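PDB 7EHU: chitin oligosaccharide binding protein NagB2 from Paenibacillus sp. FPU-7, which binds chitin oligosaccharides, probably handing N,N'-diacetylchitobiose and N,N',N''-triacetylchitotriose to an ABC-type importer as an extracellular solute-binding protein. Local coordinates for residues A[316-321]-A[333-338]; A[125-130]-A[338-343]; A[175-180]-A[245-250]. All coordinates share one frame; numbering follows the deposited sequence.

Contact 1: A[316-321]-A[333-338]; sequences NGYGFS and KAFIKN. With NAG (2-acetamido-2-deoxy-beta-D-glucopyranose), chain B.
F335 of the helix segment 333-338 points its ring at Y318 and F320 of the strand segment 316-321. From CB, which stands toward the strand, CG lies anti to the backbone N (chi1 171°), and that rotation carries the ring across the gap between helix and strand. CD2 comes 4.1 Å from F320 CE1, at the edge of the F320 ring. Farther out, CE2 lies 4.3 Å from Y318 CD2, and CZ sits above the rim of the Y318 ring. With the two planes at 85° and the centroids 5.8 Å apart, this is a T-shaped pair in which F335 supplies the edge and Y318 the face. Beside it, I336 CD1 lies 4.0 Å from the centroid of the F320 ring, a CH-pi contact over one face, while I336 CG1 approaches F320 CZ to 3.5 Å. Farther back along the strand, N316 OD1 accepts a nearly straight bond from the acetamido N2 of NAG (2.9 Å, 166°), and N95 holds N316 ND2. The axes of strand 316-320 and helix 333-338 run nearly antiparallel, 11.0 Å apart at closest approach, an arrangement typical of an alpha/beta lobe of a periplasmic-binding-protein fold, with a sugar-binding residue on the same strand.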
loop_
_atom_site.group_PDB
_atom_site.type_symbol
_atom_site.label_atom_id
_atom_site.label_comp_id
_atom_site.label_asym_id
_atom_site.label_seq_id
_atom_site.Cartn_x
_atom_site.Cartn_y
_atom_site.Cartn_z
ATOM N N ASN A 316 -4.271 4.652 -3.640
ATOM C CA ASN A 316 -3.183 5.040 -4.526
ATOM C C ASN A 316 -3.656 5.075 -5.964
ATOM O O ASN A 316 -4.327 4.150 -6.437
ATOM C CB ASN A 316 -2.002 4.075 -4.362
ATOM C CG ASN A 316 -0.759 4.514 -5.132
ATOM O OD1 ASN A 316 -0.230 3.767 -5.960
ATOM N ND2 ASN A 316 -0.297 5.742 -4.879
ATOM N N GLY A 317 -3.324 6.152 -6.651
ATOM C CA GLY A 317 -3.676 6.298 -8.047
ATOM C C GLY A 317 -3.084 7.563 -8.602
ATOM O O GLY A 317 -2.034 7.978 -8.126
ATOM N N TYR A 318 -3.724 8.186 -9.585
ATOM C CA TYR A 318 -3.194 9.399 -10.206
ATOM C C TYR A 318 -3.945 10.631 -9.703
ATOM O O TYR A 318 -5.179 10.640 -9.574
ATOM C CB TYR A 318 -3.270 9.297 -11.737
ATOM C CG TYR A 318 -2.259 8.304 -12.242
ATOM C CD1 TYR A 318 -0.901 8.580 -12.168
ATOM C CD2 TYR A 318 -2.637 7.053 -12.738
ATOM C CE1 TYR A 318 0.044 7.650 -12.582
ATOM C CE2 TYR A 318 -1.704 6.129 -13.157
ATOM C CZ TYR A 318 -0.373 6.428 -13.074
ATOM O OH TYR A 318 0.595 5.522 -13.430
ATOM N N GLY A 319 -3.150 11.669 -9.429
ATOM C CA GLY A 319 -3.634 13.022 -9.292
ATOM C C GLY A 319 -3.045 13.898 -10.391
ATOM O O GLY A 319 -2.163 13.475 -11.157
ATOM N N PHE A 320 -3.538 15.135 -10.445
ATOM C CA PHE A 320 -3.307 16.018 -11.577
ATOM C C PHE A 320 -2.996 17.416 -11.082
ATOM O O PHE A 320 -3.594 17.888 -10.116
ATOM C CB PHE A 320 -4.534 16.000 -12.509
ATOM C CG PHE A 320 -4.906 14.596 -12.891
ATOM C CD1 PHE A 320 -4.273 13.972 -13.951
ATOM C CD2 PHE A 320 -5.789 13.864 -12.113
ATOM C CE1 PHE A 320 -4.533 12.655 -14.256
ATOM C CE2 PHE A 320 -6.057 12.538 -12.412
ATOM C CZ PHE A 320 -5.442 11.936 -13.497
ATOM N N SER A 321 -2.045 18.080 -11.730
ATOM C CA SER A 321 -1.724 19.441 -11.328
ATOM C C SER A 321 -2.918 20.360 -11.566
ATOM O O SER A 321 -3.622 20.241 -12.568
ATOM C CB SER A 321 -0.514 19.934 -12.113
ATOM O OG SER A 321 -0.280 21.282 -11.766
ATOM N N LYS A 333 -7.720 15.176 -19.542
ATOM C CA LYS A 333 -9.046 14.569 -19.566
ATOM C C LYS A 333 -9.050 13.318 -20.435
ATOM O O LYS A 333 -9.684 12.318 -20.088
ATOM C CB LYS A 333 -10.072 15.571 -20.085
ATOM C CG LYS A 333 -10.392 16.701 -19.123
ATOM C CD LYS A 333 -11.715 17.395 -19.482
ATOM C CE LYS A 333 -11.626 18.912 -19.467
ATOM N NZ LYS A 333 -12.780 19.511 -20.202
ATOM N N ALA A 334 -8.364 13.362 -21.576
ATOM C CA ALA A 334 -8.290 12.194 -22.449
ATOM C C ALA A 334 -7.564 11.041 -21.769
ATOM O O ALA A 334 -7.957 9.876 -21.914
ATOM C CB ALA A 334 -7.624 12.558 -23.782
ATOM N N PHE A 335 -6.505 11.348 -21.023
ATOM C CA PHE A 335 -5.807 10.308 -20.286
ATOM C C PHE A 335 -6.736 9.662 -19.258
ATOM O O PHE A 335 -6.794 8.430 -19.145
ATOM C CB PHE A 335 -4.573 10.875 -19.577
ATOM C CG PHE A 335 -3.941 9.884 -18.635
ATOM C CD1 PHE A 335 -3.157 8.847 -19.125
ATOM C CD2 PHE A 335 -4.187 9.939 -17.281
ATOM C CE1 PHE A 335 -2.610 7.911 -18.283
ATOM C CE2 PHE A 335 -3.633 8.991 -16.424
ATOM C CZ PHE A 335 -2.861 7.969 -16.928
ATOM N N ILE A 336 -7.476 10.478 -18.500
ATOM C CA ILE A 336 -8.404 9.931 -17.509
ATOM C C ILE A 336 -9.423 9.024 -18.197
ATOM O O ILE A 336 -9.701 7.905 -17.747
ATOM C CB ILE A 336 -9.070 11.058 -16.694
ATOM C CG1 ILE A 336 -8.036 11.790 -15.830
ATOM C CG2 ILE A 336 -10.227 10.533 -15.837
ATOM C CD1 ILE A 336 -8.525 13.093 -15.291
ATOM N N LYS A 337 -9.972 9.502 -19.316
ATOM C CA LYS A 337 -10.952 8.741 -20.078
ATOM C C LYS A 337 -10.409 7.386 -20.498
ATOM O O LYS A 337 -11.143 6.381 -20.499
ATOM C CB LYS A 337 -11.359 9.549 -21.312
ATOM C CG LYS A 337 -12.316 8.821 -22.250
ATOM C CD LYS A 337 -12.529 9.539 -23.586
ATOM C CE LYS A 337 -11.279 9.591 -24.407
ATOM N NZ LYS A 337 -11.182 8.445 -25.374
ATOM N N ASN A 338 -9.136 7.346 -20.892
ATOM C CA ASN A 338 -8.560 6.135 -21.445
ATOM C C ASN A 338 -7.940 5.229 -20.405
ATOM O O ASN A 338 -7.817 4.029 -20.658
ATOM C CB ASN A 338 -7.542 6.493 -22.522
ATOM C CG ASN A 338 -8.206 7.053 -23.772
ATOM O OD1 ASN A 338 -9.353 6.717 -24.072
ATOM N ND2 ASN A 338 -7.491 7.882 -24.518
HETATM C C1 NAG B . 1.773 -0.116 -5.521
HETATM C C2 NAG B . 0.507 0.260 -4.771
HETATM C C3 NAG B . 0.823 1.170 -3.588
HETATM C C4 NAG B . 1.965 0.621 -2.744
HETATM C C5 NAG B . 3.140 0.304 -3.659
HETATM C C6 NAG B . 4.327 -0.310 -2.959
HETATM C C7 NAG B . -1.499 0.359 -6.227
HETATM C C8 NAG B . -2.296 1.231 -7.143
HETATM N N2 NAG B . -0.425 0.932 -5.667
HETATM O O3 NAG B . -0.367 1.307 -2.827
HETATM O O4 NAG B . 2.394 1.619 -1.822
HETATM O O5 NAG B . 2.711 -0.644 -4.643
HETATM O O6 NAG B . 5.413 -0.486 -3.862
HETATM O O7 NAG B . -1.828 -0.800 -5.993
#

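Contact 2: A[125-130]-A[338-343]; sequences DKFFEL and NFYTLE
F127, in the loop segment 125-130, and Y340, between two helices in segment 338-343, make the aromatic contact here. The pair is apolar: F127 CZ and CE2 both reach Y340 CD1, the CZ to CD1 distance being 3.6 Å. Seen from F127, Y340 CD1 lies at the ring edge and in its plane. The planes are 63° apart and the centroids 5.6 Å, an oblique meeting that fits neither a stack nor a T-shape. The two side chains cross at about a right angle, and F127 CZ lies alongside the CB-CG end of Y340. Both rings have CG anti to the carbonyl carbon (chi1 -66° in each), which in F127 brings the ring's end closer to Y340 although its CB bond does not aim there.

A second aromatic contact lies within segment 338-343 itself, where F339 CD2 sits 3.5 Å above the centre of one face of the Y340 ring.

The polar term is confined to the phenol. Y340 OH makes weak hydrogen bonds with L142 O and Y318 N, so the buried hydroxyl is tied to backbone groups of two sheet strands while the rest of its ring meets carbon.

Backbone geometry places the ring: Y340 is the first residue to leave helical angles after helix 326-339 and the centre of an inverse gamma turn, before helix 342-352 begins. F127 in turn packs on L142, S357 and M358.

With no hydrogen bond or ion pair between the two segments and 86 Å² buried, the chemistry implies that between loop and helix junction the contact is one of ring carbons, with M358 touching both F127 and L342, the tyrosine's polarity being directed into the sheet.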
loop_
_atom_site.group_PDB
_atom_site.type_symbol
_atom_site.label_atom_id
_atom_site.label_comp_id
_atom_site.label_asym_id
_atom_site.label_seq_id
_atom_site.Cartn_x
_atom_site.Cartn_y
_atom_site.Cartn_z
ATOM N N ASP A 125 -19.758 7.961 -10.395
ATOM C CA ASP A 125 -20.208 6.904 -9.498
ATOM C C ASP A 125 -19.484 5.576 -9.702
ATOM O O ASP A 125 -19.940 4.548 -9.183
ATOM C CB ASP A 125 -21.704 6.673 -9.716
ATOM C CG ASP A 125 -22.486 7.964 -9.734
ATOM O OD1 ASP A 125 -22.640 8.530 -8.643
ATOM O OD2 ASP A 125 -22.971 8.403 -10.806
ATOM N N LYS A 126 -18.394 5.560 -10.463
ATOM C CA LYS A 126 -17.804 4.315 -10.935
ATOM C C LYS A 126 -16.792 3.706 -9.980
ATOM O O LYS A 126 -16.411 2.550 -10.156
ATOM C CB LYS A 126 -17.158 4.553 -12.304
ATOM C CG LYS A 126 -18.094 4.466 -13.484
ATOM C CD LYS A 126 -19.412 5.179 -13.334
ATOM C CE LYS A 126 -20.323 4.850 -14.525
ATOM N NZ LYS A 126 -21.451 5.762 -14.507
ATOM N N PHE A 127 -16.333 4.439 -8.987
ATOM C CA PHE A 127 -15.297 3.963 -8.081
ATOM C C PHE A 127 -15.914 3.398 -6.810
ATOM O O PHE A 127 -16.875 3.933 -6.280
ATOM C CB PHE A 127 -14.318 5.104 -7.764
ATOM C CG PHE A 127 -13.535 5.554 -8.974
ATOM C CD1 PHE A 127 -14.063 6.472 -9.863
ATOM C CD2 PHE A 127 -12.293 5.014 -9.269
ATOM C CE1 PHE A 127 -13.371 6.857 -10.973
ATOM C CE2 PHE A 127 -11.605 5.393 -10.389
ATOM C CZ PHE A 127 -12.132 6.323 -11.234
ATOM N N PHE A 128 -15.330 2.325 -6.291
ATOM C CA PHE A 128 -15.813 1.803 -5.016
ATOM C C PHE A 128 -15.797 2.889 -3.942
ATOM O O PHE A 128 -16.760 3.040 -3.182
ATOM C CB PHE A 128 -14.974 0.604 -4.569
ATOM C CG PHE A 128 -15.198 -0.641 -5.374
ATOM C CD1 PHE A 128 -16.347 -1.392 -5.233
ATOM C CD2 PHE A 128 -14.257 -1.054 -6.292
ATOM C CE1 PHE A 128 -16.530 -2.544 -5.990
ATOM C CE2 PHE A 128 -14.449 -2.195 -7.039
ATOM C CZ PHE A 128 -15.579 -2.928 -6.892
ATOM N N GLU A 129 -14.684 3.607 -3.808
ATOM C CA GLU A 129 -14.527 4.588 -2.738
ATOM C C GLU A 129 -13.548 5.673 -3.145
ATOM O O GLU A 129 -12.367 5.380 -3.356
ATOM C CB GLU A 129 -14.005 3.931 -1.465
ATOM C CG GLU A 129 -14.954 2.995 -0.767
ATOM C CD GLU A 129 -14.418 2.437 0.550
ATOM O OE1 GLU A 129 -13.346 2.884 1.042
ATOM O OE2 GLU A 129 -15.134 1.603 1.152
ATOM N N LEU A 130 -14.012 6.920 -3.186
ATOM C CA LEU A 130 -13.142 8.060 -3.427
ATOM C C LEU A 130 -12.826 8.838 -2.148
ATOM O O LEU A 130 -12.147 9.873 -2.213
ATOM C CB LEU A 130 -13.751 8.992 -4.470
ATOM C CG LEU A 130 -13.912 8.417 -5.875
ATOM C CD1 LEU A 130 -14.612 9.411 -6.796
ATOM C CD2 LEU A 130 -12.582 8.009 -6.440
ATOM N N ASN A 338 -9.136 7.346 -20.892
ATOM C CA ASN A 338 -8.560 6.135 -21.445
ATOM C C ASN A 338 -7.940 5.229 -20.405
ATOM O O ASN A 338 -7.817 4.029 -20.658
ATOM C CB ASN A 338 -7.542 6.493 -22.522
ATOM C CG ASN A 338 -8.206 7.053 -23.772
ATOM O OD1 ASN A 338 -9.353 6.717 -24.072
ATOM N ND2 ASN A 338 -7.491 7.882 -24.518
ATOM N N PHE A 339 -7.565 5.751 -19.244
ATOM C CA PHE A 339 -7.003 4.913 -18.197
ATOM C C PHE A 339 -8.083 4.296 -17.317
ATOM O O PHE A 339 -8.004 3.108 -16.975
ATOM C CB PHE A 339 -6.041 5.726 -17.323
ATOM C CG PHE A 339 -5.255 4.884 -16.361
ATOM C CD1 PHE A 339 -4.193 4.127 -16.798
ATOM C CD2 PHE A 339 -5.580 4.845 -15.021
ATOM C CE1 PHE A 339 -3.472 3.339 -15.921
ATOM C CE2 PHE A 339 -4.858 4.057 -14.132
ATOM C CZ PHE A 339 -3.798 3.311 -14.584
ATOM N N TYR A 340 -9.081 5.092 -16.929
ATOM C CA TYR A 340 -10.119 4.665 -15.983
ATOM C C TYR A 340 -11.301 4.122 -16.773
ATOM O O TYR A 340 -12.325 4.770 -16.952
ATOM C CB TYR A 340 -10.488 5.818 -15.051
ATOM C CG TYR A 340 -9.343 6.201 -14.154
ATOM C CD1 TYR A 340 -9.063 5.473 -13.005
ATOM C CD2 TYR A 340 -8.516 7.273 -14.455
ATOM C CE1 TYR A 340 -8.013 5.807 -12.180
ATOM C CE2 TYR A 340 -7.464 7.620 -13.639
ATOM C CZ TYR A 340 -7.203 6.882 -12.517
ATOM O OH TYR A 340 -6.158 7.238 -11.709
ATOM N N THR A 341 -11.128 2.907 -17.279
ATOM C CA THR A 341 -12.186 2.214 -18.004
ATOM C C THR A 341 -12.132 0.746 -17.605
ATOM O O THR A 341 -11.082 0.234 -17.206
ATOM C CB THR A 341 -12.029 2.546 -19.506
ATOM O OG1 THR A 341 -13.118 2.009 -20.255
ATOM C CG2 THR A 341 -10.701 2.027 -20.055
ATOM N N LEU A 342 -13.278 0.078 -17.675
ATOM C CA LEU A 342 -13.321 -1.294 -17.175
ATOM C C LEU A 342 -12.469 -2.234 -18.016
ATOM O O LEU A 342 -12.048 -3.278 -17.546
ATOM C CB LEU A 342 -14.765 -1.811 -17.123
ATOM C CG LEU A 342 -15.684 -1.102 -16.132
ATOM C CD1 LEU A 342 -16.962 -1.901 -15.902
ATOM C CD2 LEU A 342 -15.000 -0.836 -14.814
ATOM N N GLU A 343 -12.216 -1.896 -19.248
ATOM C CA GLU A 343 -11.370 -2.697 -20.089
ATOM C C GLU A 343 -9.915 -2.686 -19.636
ATOM O O GLU A 343 -9.279 -3.749 -19.507
ATOM C CB GLU A 343 -12.020 -2.573 -21.485
ATOM C CG GLU A 343 -11.352 -3.295 -22.627
ATOM C CD GLU A 343 -12.119 -3.162 -23.938
ATOM O OE1 GLU A 343 -13.048 -2.618 -24.385
ATOM O OE2 GLU A 343 -11.223 -2.386 -24.519
#

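Contact 3: A[175-180]-A[245-250]; sequences KALEAL and KGYIDP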
loop_
_atom_site.group_PDB
_atom_site.type_symbol
_atom_site.label_atom_id
_atom_site.label_comp_id
_atom_site.label_asym_id
_atom_site.label_seq_id
_atom_site.Cartn_x
_atom_site.Cartn_y
_atom_site.Cartn_z
ATOM N N LYS A 175 1.798 -20.268 17.881
ATOM C CA LYS A 175 2.105 -21.689 17.818
ATOM C C LYS A 175 2.719 -22.037 16.459
ATOM O O LYS A 175 3.671 -22.826 16.376
ATOM C CB LYS A 175 0.872 -22.554 18.118
ATOM C CG LYS A 175 1.303 -23.996 18.047
ATOM C CD LYS A 175 2.178 -24.252 19.299
ATOM C CE LYS A 175 2.911 -25.559 19.275
ATOM N NZ LYS A 175 3.923 -25.157 18.196
ATOM N N ALA A 176 2.205 -21.450 15.386
ATOM C CA ALA A 176 2.772 -21.703 14.069
ATOM C C ALA A 176 4.196 -21.173 13.960
ATOM O O ALA A 176 5.079 -21.849 13.406
ATOM C CB ALA A 176 1.900 -21.026 13.022
ATOM N N LEU A 177 4.439 -19.969 14.475
ATOM C CA LEU A 177 5.791 -19.425 14.434
ATOM C C LEU A 177 6.759 -20.329 15.191
ATOM O O LEU A 177 7.877 -20.579 14.722
ATOM C CB LEU A 177 5.803 -18.023 15.032
ATOM C CG LEU A 177 4.995 -16.983 14.255
ATOM C CD1 LEU A 177 4.929 -15.670 15.015
ATOM C CD2 LEU A 177 5.543 -16.741 12.859
ATOM N N GLU A 178 6.344 -20.810 16.373
ATOM C CA GLU A 178 7.171 -21.714 17.173
ATOM C C GLU A 178 7.536 -22.957 16.373
ATOM O O GLU A 178 8.693 -23.401 16.370
ATOM C CB GLU A 178 6.410 -22.108 18.450
ATOM C CG GLU A 178 6.462 -21.067 19.572
ATOM C CD GLU A 178 5.438 -21.292 20.691
ATOM O OE1 GLU A 178 4.814 -22.377 20.739
ATOM O OE2 GLU A 178 5.270 -20.370 21.525
ATOM N N ALA A 179 6.551 -23.541 15.695
ATOM C CA ALA A 179 6.777 -24.786 14.961
ATOM C C ALA A 179 7.681 -24.566 13.754
ATOM O O ALA A 179 8.529 -25.413 13.435
ATOM C CB ALA A 179 5.433 -25.371 14.516
ATOM N N LEU A 180 7.507 -23.442 13.060
ATOM C CA LEU A 180 8.370 -23.138 11.925
ATOM C C LEU A 180 9.803 -22.925 12.391
ATOM O O LEU A 180 10.744 -23.491 11.818
ATOM C CB LEU A 180 7.856 -21.890 11.206
ATOM C CG LEU A 180 6.534 -22.066 10.447
ATOM C CD1 LEU A 180 5.868 -20.715 10.211
ATOM C CD2 LEU A 180 6.741 -22.802 9.124
ATOM N N LYS A 245 12.539 -13.273 18.904
ATOM C CA LYS A 245 12.362 -14.714 18.816
ATOM C C LYS A 245 12.954 -15.305 17.539
ATOM O O LYS A 245 12.960 -16.531 17.390
ATOM C CB LYS A 245 10.853 -15.035 18.869
ATOM C CG LYS A 245 10.170 -14.788 20.230
ATOM C CD LYS A 245 9.977 -16.069 21.032
ATOM C CE LYS A 245 9.423 -15.801 22.440
ATOM N NZ LYS A 245 8.076 -15.168 22.443
ATOM N N GLY A 246 13.426 -14.482 16.602
ATOM C CA GLY A 246 13.855 -14.995 15.315
ATOM C C GLY A 246 12.725 -15.307 14.358
ATOM O O GLY A 246 12.927 -16.015 13.365
ATOM N N TYR A 247 11.532 -14.784 14.613
ATOM C CA TYR A 247 10.406 -15.040 13.724
ATOM C C TYR A 247 10.469 -14.145 12.487
ATOM O O TYR A 247 10.224 -14.609 11.377
ATOM C CB TYR A 247 9.093 -14.892 14.494
ATOM C CG TYR A 247 8.893 -15.839 15.679
ATOM C CD1 TYR A 247 9.511 -17.089 15.731
ATOM C CD2 TYR A 247 8.044 -15.494 16.725
ATOM C CE1 TYR A 247 9.292 -17.956 16.788
ATOM C CE2 TYR A 247 7.826 -16.351 17.791
ATOM C CZ TYR A 247 8.463 -17.579 17.814
ATOM O OH TYR A 247 8.264 -18.480 18.833
ATOM N N ILE A 248 10.819 -12.870 12.651
ATOM C CA ILE A 248 11.151 -12.010 11.520
ATOM C C ILE A 248 12.572 -12.338 11.069
ATOM O O ILE A 248 13.467 -12.519 11.900
ATOM C CB ILE A 248 10.999 -10.527 11.907
ATOM C CG1 ILE A 248 9.527 -10.173 12.123
ATOM C CG2 ILE A 248 11.604 -9.616 10.843
ATOM C CD1 ILE A 248 9.286 -8.827 12.847
ATOM N N ASP A 249 12.778 -12.466 9.750
ATOM C CA ASP A 249 14.081 -12.745 9.137
ATOM C C ASP A 249 15.161 -11.905 9.815
ATOM O O ASP A 249 15.059 -10.678 9.834
ATOM C CB ASP A 249 14.013 -12.382 7.652
ATOM C CG ASP A 249 15.253 -12.780 6.875
ATOM O OD1 ASP A 249 16.309 -13.043 7.477
ATOM O OD2 ASP A 249 15.152 -12.829 5.627
ATOM N N PRO A 250 16.206 -12.519 10.388
ATOM C CA PRO A 250 17.251 -11.716 11.048
ATOM C C PRO A 250 17.925 -10.734 10.134
ATOM O O PRO A 250 18.569 -9.809 10.636
ATOM C CB PRO A 250 18.266 -12.760 11.548
ATOM C CG PRO A 250 18.022 -13.967 10.724
ATOM C CD PRO A 250 16.514 -13.959 10.470
HETATM O O HOH W 1 6.487 -17.753 20.891
#
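L177 sets its CB over one face of the Y247 ring, 3.6 Å from the ring centroid and 3° off the normal, a CH-pi contact almost exactly over the centre. On the opposite face K245 CB lies 3.4 Å above the centre of the Y247 ring, so the ring is held between L177 and K245. L177 CD1 extends the contact to 3.6 Å from Y247 CD2, and the carbonyl end of L177 comes near Y247 CE1. At the far end of the phenol, E178 CG approaches Y247 OH to 3.2 Å, a meeting of carbon with oxygen and not a hydrogen bond.

The hydroxyl's polar partner is a water in the ring plane, 2.8 Å from Y247 OH. That water donates to E178 OE2 (3.0 Å) and accepts a weak bond from K245 NZ, so one molecule links the helix carboxylate, the phenol and the lysine. E178 OE2 and K245 NZ are themselves 6.0 Å apart, and their opposite charges probably favour the bridge.

Y247 CG is anti to the carbonyl carbon (chi1 -61°), which carries the ring toward L177. After helix 230-244, G246 is the first residue to leave helical angles, in a Schellman motif (phi 78°), turning the chain so that Y247 faces helix 170-182. Y247 also bonds through its backbone to I188, and D241 forms a salt bridge with K245 NZ.

Cut back to an alanine at Y247, the site is likely to lose the filling between L177 and K245 and to leave the bridging water without its phenol partner. The chemistry implies a buried, apolar ring sandwich whose hydroxyl reaches a water shared with E178 and K245, both exposed.

In the fold
Contacts 1 and 2 are neighbours, their centres 11 Å apart; they share N338 and helix 326-339, and F339 and Y340 of contact 2 touch Y318 of contact 1. Contact 3 lies on the opposite side of the chain's centre, 43 Å from the centre of contact 1 and 41 Å from that of contact 2. Along the chain, segments 125-130 and 338-343 enclose both other contacts, contact 3 closing before contact 1 opens. The separation is consistent with the two-lobed build of solute-binding proteins: contact 1 reaches the glycan site through N316, contact 2 lies beside it, the Y340 side chain about 8 Å from a NAG, whereas contact 3 packs helix 170-182 against the loop after helix 230-244.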